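Local coordinates for spindle assembly abnormal protein 6 (Caenorhabditis elegans, PDB 4G79), which scaffolds the centriole, assembling as homodimers that give the organelle its ninefold symmetry, and is required for centrosome duplication, at residues A[88-91]-A[92-96]; A[76-79]-A[80-84]. All blocks are in the same frame, centred on the assembly; numbering follows the deposited sequence. Where two conformers were deposited one is given.

How the contacts relate
Contact 2 comes first along the chain, inside helix 73-83; contact 1 follows a short loop later and forms the start of helix 92-102. Their centres lie about 12 Å apart, and both belong to the N-terminal SAS-6 domain, where the two helices follow each other between strands 66-71 and 106-111. The contacts meet directly: the ring of Phe92 packs on that of Tyr76, with CG of Phe92 3.4 Å from CE1 of Tyr76, and its far end reaches Leu79. Both helices also touch strand 132-140 through Phe134. The second subunit is met at Val95, Ile96 and Asp84, so each contact borders a subunit interface of this globular head.

Contact 1: A[88-91]-A[92-96]; sequences DFDA and FPKVI
Two backbone bonds carry the chain from Asp88 into helix 92-102: Phe92 N donates to Asp88 O at 2.9 Å, bent at the hydrogen (138°), and one turn on Val95 N donates to Ala91 O at 3.1 Å, much straighter (166°). The carboxylate of Asp88 reaches forward, where OD1 accepts from Ala91 N at 2.9 Å, and aspartate suits the place because its short arm reaches a backbone N-H three residues ahead. On the exposed side one of two Asp90 conformers makes a long, doubtful salt bridge to Lys94, OD2 to NZ 3.5 Å. The lysine runs extended beyond CG, its methylenes passing Asp90 O, with CE 3.7 Å from that oxygen. Pro93 suits the first turn, its ring-restricted phi being helical; lacking an N-H, it sets CD 3.3 Å from Phe89 O. Facing inward, Phe92 has CG anti to its own nitrogen (chi1 177°), which sends the ring away from the turn, onto Leu53 and Phe55 of strand 51-58 and edge-to-face with Phe134. Phe89 joins it on Leu53. Val95 turns CG2 to 3.4 Å from Ala91 O, and the same side chain packs on Ile128 of the second subunit. The arrangement is an Asx motif leading into a helix, with one aromatic side of the turn laid against the sheet of the SAS-6 head domain.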
# COMPACT_ATOMS: atom_id res chain seq x y z
N ASP A 88 -9.60 0.56 -13.76
CA ASP A 88 -9.47 1.65 -14.73
C ASP A 88 -10.27 2.88 -14.28
O ASP A 88 -11.01 2.83 -13.28
CB ASP A 88 -9.91 1.18 -16.14
CG ASP A 88 -11.30 0.55 -16.19
OD1 ASP A 88 -12.22 1.13 -15.60
OD2 ASP A 88 -11.46 -0.46 -16.89
N PHE A 89 -10.12 3.99 -15.00
CA PHE A 89 -10.78 5.24 -14.63
C PHE A 89 -12.31 5.12 -14.56
O PHE A 89 -12.88 5.68 -13.65
CB PHE A 89 -10.35 6.33 -15.62
CG PHE A 89 -10.94 7.69 -15.41
CD1 PHE A 89 -10.80 8.36 -14.19
CD2 PHE A 89 -11.63 8.33 -16.44
CE1 PHE A 89 -11.32 9.64 -14.01
CE2 PHE A 89 -12.18 9.61 -16.25
CZ PHE A 89 -12.01 10.25 -15.04
N ASP A 90 -12.95 4.37 -15.48
CA ASP A 90 -14.40 4.15 -15.54
C ASP A 90 -14.92 3.42 -14.28
O ASP A 90 -15.97 3.74 -13.74
CB ASP A 90 -14.74 3.32 -16.80
CG ASP A 90 -16.22 3.17 -17.07
OD1 ASP A 90 -16.82 4.12 -17.60
OD2 ASP A 90 -16.78 2.08 -16.77
N ALA A 91 -14.19 2.39 -13.86
CA ALA A 91 -14.59 1.57 -12.72
C ALA A 91 -14.24 2.25 -11.38
O ALA A 91 -14.91 2.00 -10.38
CB ALA A 91 -13.91 0.22 -12.80
N PHE A 92 -13.21 3.10 -11.38
CA PHE A 92 -12.71 3.72 -10.14
C PHE A 92 -13.79 4.38 -9.27
O PHE A 92 -13.80 4.03 -8.08
CB PHE A 92 -11.59 4.71 -10.42
CG PHE A 92 -11.07 5.44 -9.21
CD1 PHE A 92 -10.33 4.76 -8.23
CD2 PHE A 92 -11.21 6.81 -9.09
CE1 PHE A 92 -9.78 5.44 -7.15
CE2 PHE A 92 -10.66 7.49 -8.00
CZ PHE A 92 -9.97 6.80 -7.02
N PRO A 93 -14.71 5.28 -9.73
CA PRO A 93 -15.67 5.87 -8.77
C PRO A 93 -16.63 4.82 -8.18
O PRO A 93 -16.93 4.86 -7.01
CB PRO A 93 -16.42 6.92 -9.60
CG PRO A 93 -16.26 6.46 -11.04
CD PRO A 93 -14.88 5.87 -11.08
N LYS A 94 -17.05 3.87 -8.98
CA LYS A 94 -17.95 2.79 -8.59
C LYS A 94 -17.35 1.95 -7.45
O LYS A 94 -18.03 1.67 -6.46
CB LYS A 94 -18.24 1.87 -9.80
CG LYS A 94 -18.70 2.61 -11.07
CD LYS A 94 -18.85 1.64 -12.25
CE LYS A 94 -19.41 2.32 -13.47
NZ LYS A 94 -19.47 1.39 -14.63
N VAL A 95 -16.11 1.51 -7.61
CA VAL A 95 -15.42 0.65 -6.64
C VAL A 95 -15.12 1.45 -5.37
O VAL A 95 -15.30 0.93 -4.27
CB VAL A 95 -14.15 0.00 -7.29
CG1 VAL A 95 -13.45 -0.91 -6.31
CG2 VAL A 95 -14.53 -0.81 -8.54
N ILE A 96 -14.72 2.73 -5.49
CA ILE A 96 -14.46 3.56 -4.30
C ILE A 96 -15.75 3.82 -3.53
O ILE A 96 -15.77 3.75 -2.30
CB ILE A 96 -13.74 4.90 -4.64
CG1 ILE A 96 -12.31 4.64 -5.11
CG2 ILE A 96 -13.79 5.95 -3.46
CD1 ILE A 96 -11.35 3.87 -4.12

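Contact 2: A[76-79]-A[80-84]; sequences YQIL and ARDHD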
# COMPACT_ATOMS: atom_id res chain seq x y z
N TYR A 76 -5.75 10.35 -13.58
CA TYR A 76 -6.05 9.08 -12.93
C TYR A 76 -4.97 8.04 -13.22
O TYR A 76 -4.68 7.24 -12.33
CB TYR A 76 -7.41 8.52 -13.35
CG TYR A 76 -7.67 7.19 -12.70
CD1 TYR A 76 -7.95 7.10 -11.33
CD2 TYR A 76 -7.50 5.99 -13.40
CE1 TYR A 76 -8.07 5.87 -10.69
CE2 TYR A 76 -7.61 4.75 -12.76
CZ TYR A 76 -7.91 4.70 -11.41
OH TYR A 76 -8.08 3.49 -10.79
N GLN A 77 -4.41 7.99 -14.45
CA GLN A 77 -3.37 7.02 -14.79
C GLN A 77 -2.14 7.22 -13.89
O GLN A 77 -1.55 6.22 -13.46
CB GLN A 77 -2.97 7.07 -16.27
CG GLN A 77 -4.07 6.69 -17.27
CD GLN A 77 -4.92 5.49 -16.90
OE1 GLN A 77 -4.43 4.43 -16.48
NE2 GLN A 77 -6.22 5.63 -17.08
N ILE A 78 -1.77 8.48 -13.59
CA ILE A 78 -0.67 8.82 -12.68
C ILE A 78 -1.02 8.32 -11.27
O ILE A 78 -0.21 7.63 -10.63
CB ILE A 78 -0.35 10.35 -12.70
CG1 ILE A 78 0.29 10.76 -14.05
CG2 ILE A 78 0.57 10.73 -11.53
CD1 ILE A 78 0.38 12.29 -14.31
N LEU A 79 -2.25 8.62 -10.81
CA LEU A 79 -2.76 8.20 -9.50
C LEU A 79 -2.72 6.68 -9.35
O LEU A 79 -2.30 6.19 -8.29
CB LEU A 79 -4.20 8.71 -9.28
CG LEU A 79 -4.75 8.48 -7.86
CD1 LEU A 79 -4.31 9.56 -6.92
CD2 LEU A 79 -6.28 8.34 -7.86
N ALA A 80 -3.17 5.93 -10.37
CA ALA A 80 -3.21 4.48 -10.34
C ALA A 80 -1.79 3.89 -10.24
O ALA A 80 -1.56 2.94 -9.48
CB ALA A 80 -3.93 3.95 -11.57
N ARG A 81 -0.84 4.49 -10.98
CA ARG A 81 0.57 4.10 -10.98
C ARG A 81 1.18 4.36 -9.59
O ARG A 81 1.80 3.46 -9.02
CB ARG A 81 1.33 4.87 -12.08
CG ARG A 81 2.76 4.37 -12.33
CD ARG A 81 3.82 5.46 -12.20
NE ARG A 81 3.69 6.50 -13.23
CZ ARG A 81 3.65 7.80 -12.99
NH1 ARG A 81 3.75 8.26 -11.75
NH2 ARG A 81 3.52 8.67 -13.99
N ASP A 82 0.96 5.56 -9.04
CA ASP A 82 1.49 5.96 -7.73
C ASP A 82 0.96 5.14 -6.57
O ASP A 82 1.70 4.91 -5.62
CB ASP A 82 1.20 7.45 -7.44
CG ASP A 82 1.89 8.47 -8.32
OD1 ASP A 82 2.72 8.07 -9.17
OD2 ASP A 82 1.59 9.68 -8.17
N HIS A 83 -0.31 4.71 -6.64
CA HIS A 83 -0.98 4.00 -5.56
C HIS A 83 -1.32 2.55 -5.85
O HIS A 83 -2.05 1.96 -5.07
CB HIS A 83 -2.27 4.76 -5.17
CG HIS A 83 -1.96 6.10 -4.61
ND1 HIS A 83 -1.48 6.22 -3.33
CD2 HIS A 83 -1.91 7.30 -5.22
CE1 HIS A 83 -1.21 7.51 -3.17
NE2 HIS A 83 -1.46 8.20 -4.28
N ASP A 84 -0.76 1.94 -6.92
CA ASP A 84 -0.97 0.53 -7.28
C ASP A 84 -2.45 0.15 -7.47
O ASP A 84 -2.84 -0.98 -7.18
CB ASP A 84 -0.35 -0.40 -6.21
CG ASP A 84 1.14 -0.66 -6.36
OD1 ASP A 84 1.72 -0.21 -7.38
OD2 ASP A 84 1.73 -1.30 -5.46
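Leu79 and His83 cross at a slant on the inner side of helix 73-83, with CD1 of the leucine 3.7 Å from CD2 of the imidazole. The histidine ring also presents its edge to the backbone, CD2 lying 3.3 Å from Leu79 O, which also accepts from His83 N. Leu79 has CG anti to its nitrogen (chi1 -172°), and its end meets Leu85 and Phe134, a buried place suited to a branched apolar side chain reaching several neighbours. Cutting it back to an alanine here is likely to leave a gap beside His83, Leu85 and Phe134, and the imidazole without one apolar support. The Tyr76 ring approaches Ala80 obliquely, CE2 to CB 3.9 Å; the small methyl lets the ring lie close, while the hydroxyl is hydrogen-bonded to Val87 O. On the outer side Ile78 lies alongside both Arg81 and Asp82. Its CG2 is 3.7 Å from Asp82 OD2, its CG1 3.8 Å from Arg81 NH2. Bends at chi2 and chi3 bring the guanidinium back with one face over Ile78 O. Its NH1 makes a salt bridge with Asp82 OD1 at 2.8 Å, though the hydrogen bond is weak (116°). Asp84 then takes a positive phi (57°) and bonds through its backbone to the second subunit. The whole is an amphipathic helix closed by a Schellman motif, its apolar side turned to strand 132-140.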